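Ankyrin repeat domain-containing protein EMB506, chloroplastic (Arabidopsis thaliana, PDB 6JD6) acts in the initial differentiation of proplastids during embryo development and is required for correct margins of cotyledons and leaves. Local coordinates at residues A[87-90]-A[91-95]. Numbering follows the deposited sequence.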
ATOM      1  N   GLN A  87      12.607 -22.434  26.382  1.00 43.73           N
ATOM      2  CA  GLN A  87      13.900 -22.729  26.996  1.00 44.65           C
ATOM      3  C   GLN A  87      14.885 -21.570  26.868  1.00 43.69           C
ATOM      4  O   GLN A  87      15.851 -21.484  27.622  1.00 44.49           O
ATOM      5  CB  GLN A  87      14.501 -23.984  26.369  1.00 45.46           C
ATOM      6  CG  GLN A  87      13.877 -25.282  26.852  1.00 47.10           C
ATOM      7  CD  GLN A  87      14.406 -26.492  26.104  1.00 47.98           C
ATOM      8  OE1 GLN A  87      14.586 -26.452  24.884  1.00 48.00           O
ATOM      9  NE2 GLN A  87      14.661 -27.571  26.831  1.00 49.84           N
ATOM     10  N   LEU A  88      14.629 -20.686  25.908  1.00 42.13           N
ATOM     11  CA  LEU A  88      15.482 -19.532  25.649  1.00 49.06           C
ATOM     12  C   LEU A  88      15.063 -18.296  26.442  1.00 50.29           C
ATOM     13  O   LEU A  88      15.833 -17.345  26.565  1.00 55.10           O
ATOM     14  CB  LEU A  88      15.462 -19.183  24.157  1.00 43.19           C
ATOM     15  CG  LEU A  88      16.042 -20.198  23.176  1.00 43.49           C
ATOM     16  CD1 LEU A  88      15.655 -19.846  21.750  1.00 40.79           C
ATOM     17  CD2 LEU A  88      17.553 -20.262  23.324  1.00 46.89           C
ATOM     18  N   LEU A  89      13.846 -18.309  26.975  1.00 46.43           N
ATOM     19  CA  LEU A  89      13.267 -17.104  27.565  1.00 45.83           C
ATOM     20  C   LEU A  89      13.651 -16.877  29.025  1.00 45.98           C
ATOM     21  O   LEU A  89      13.904 -17.819  29.772  1.00 45.15           O
ATOM     22  CB  LEU A  89      11.741 -17.124  27.440  1.00 43.74           C
ATOM     23  CG  LEU A  89      11.149 -17.196  26.032  1.00 41.99           C
ATOM     24  CD1 LEU A  89       9.630 -17.190  26.092  1.00 41.76           C
ATOM     25  CD2 LEU A  89      11.646 -16.046  25.174  1.00 42.14           C
ATOM     26  N   GLU A  90      13.688 -15.608  29.418  1.00 46.25           N
ATOM     27  CA  GLU A  90      13.797 -15.236  30.823  1.00 48.30           C
ATOM     28  C   GLU A  90      12.479 -15.602  31.501  1.00 47.00           C
ATOM     29  O   GLU A  90      11.456 -15.725  30.826  1.00 45.54           O
ATOM     30  CB  GLU A  90      14.041 -13.729  30.936  1.00 51.30           C
ATOM     31  CG  GLU A  90      15.265 -13.236  30.180  1.00 52.99           C
ATOM     32  CD  GLU A  90      16.557 -13.636  30.857  1.00 60.15           C
ATOM     33  OE1 GLU A  90      16.734 -13.289  32.044  1.00 62.48           O
ATOM     34  OE2 GLU A  90      17.392 -14.304  30.208  1.00 63.44           O
ATOM     35  N   PRO A  91      12.494 -15.785  32.832  1.00 48.93           N
ATOM     36  CA  PRO A  91      11.250 -16.095  33.552  1.00 51.33           C
ATOM     37  C   PRO A  91      10.154 -15.049  33.316  1.00 53.29           C
ATOM     38  O   PRO A  91       8.987 -15.406  33.160  1.00 54.81           O
ATOM     39  CB  PRO A  91      11.687 -16.085  35.018  1.00 55.56           C
ATOM     40  CG  PRO A  91      13.135 -16.451  34.976  1.00 54.83           C
ATOM     41  CD  PRO A  91      13.667 -15.807  33.725  1.00 50.61           C
ATOM     42  N   GLU A  92      10.536 -13.779  33.267  1.00 52.91           N
ATOM     43  CA  GLU A  92       9.583 -12.688  33.089  1.00 55.40           C
ATOM     44  C   GLU A  92       8.934 -12.734  31.710  1.00 53.70           C
ATOM     45  O   GLU A  92       7.745 -12.450  31.558  1.00 53.50           O
ATOM     46  CB  GLU A  92      10.271 -11.333  33.298  1.00 59.25           C
ATOM     47  CG  GLU A  92      10.862 -11.126  34.694  1.00 66.59           C
ATOM     48  CD  GLU A  92      12.131 -11.930  34.936  1.00 70.66           C
ATOM     49  OE1 GLU A  92      12.276 -12.491  36.043  1.00 75.69           O
ATOM     50  OE2 GLU A  92      12.982 -11.999  34.022  1.00 68.79           O
ATOM     51  N   GLU A  93       9.726 -13.089  30.704  1.00 50.47           N
ATOM     52  CA  GLU A  93       9.225 -13.212  29.343  1.00 45.64           C
ATOM     53  C   GLU A  93       8.281 -14.405  29.235  1.00 43.48           C
ATOM     54  O   GLU A  93       7.260 -14.343  28.553  1.00 41.40           O
ATOM     55  CB  GLU A  93      10.391 -13.353  28.365  1.00 45.93           C
ATOM     56  CG  GLU A  93      11.294 -12.129  28.320  1.00 46.77           C
ATOM     57  CD  GLU A  93      12.616 -12.403  27.630  1.00 50.08           C
ATOM     58  OE1 GLU A  93      13.025 -13.581  27.565  1.00 52.77           O
ATOM     59  OE2 GLU A  93      13.250 -11.442  27.155  1.00 50.67           O
ATOM     60  N   ARG A  94       8.631 -15.484  29.926  1.00 46.98           N
ATOM     61  CA  ARG A  94       7.819 -16.695  29.966  1.00 51.46           C
ATOM     62  C   ARG A  94       6.430 -16.427  30.540  1.00 49.62           C
ATOM     63  O   ARG A  94       5.428 -16.923  30.023  1.00 49.35           O
ATOM     64  CB  ARG A  94       8.522 -17.763  30.805  1.00 58.62           C
ATOM     65  CG  ARG A  94       8.860 -19.042  30.060  1.00 66.16           C
ATOM     66  CD  ARG A  94       7.641 -19.933  29.902  1.00 73.69           C
ATOM     67  NE  ARG A  94       7.979 -21.348  30.055  1.00 79.22           N
ATOM     68  CZ  ARG A  94       7.084 -22.330  30.108  1.00 84.35           C
ATOM     69  NH1 ARG A  94       5.789 -22.052  30.021  1.00 85.47           N
ATOM     70  NH2 ARG A  94       7.483 -23.588  30.252  1.00 86.00           N
ATOM     71  N   VAL A  95       6.375 -15.647  31.616  1.00 49.18           N
ATOM     72  CA  VAL A  95       5.100 -15.312  32.245  1.00 50.78           C
ATOM     73  C   VAL A  95       4.178 -14.566  31.275  1.00 51.72           C
ATOM     74  O   VAL A  95       2.991 -14.870  31.181  1.00 55.97           O
ATOM     75  CB  VAL A  95       5.299 -14.493  33.538  1.00 50.72           C
ATOM     76  CG1 VAL A  95       3.973 -13.927  34.025  1.00 52.68           C
ATOM     77  CG2 VAL A  95       5.945 -15.351  34.622  1.00 50.09           C
TER
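Glu93 reaches back over the start of helix 91-99 and takes the backbone N-H of Glu90, the N-cap residue, the N3-to-N-cap half of a capping box: Glu90 N to Glu93 OE1 is 2.8 Å, with a fairly straight N-H...O angle of 163°. The amide comes in from above the carboxylate plane. With CG beside its own backbone N (chi1 -64°) and the chain extended beyond, Glu93 sends its carboxylate back to the cap. The backbone closes the first turn, Arg94 N donating to Glu90 O at 3.0 Å.

Van der Waals contacts flank the capping bond. Leu89 CD2 lies 3.7 Å from Glu93 OE1, Glu90 CG 3.5 Å from that same oxygen, and Leu89 CB packs 4.1 Å from Glu93 CB. Pro91 takes the first helical position, where its missing N-H costs no helix bond.

Glu90 OE1 and Glu92 OE2, both acidic, stand 4.4 Å apart, whereas the Arg94 guanidinium turns away to a salt bridge with Glu86 of helix 76-86. Cutting Glu93 back to an alanine is likely to leave the Glu90 N-H without its carboxylate acceptor.

Carboxylates clustered at the N-terminal end of helix 91-99 are likely to interact favourably with the helix dipole, offsetting some of their mutual repulsion.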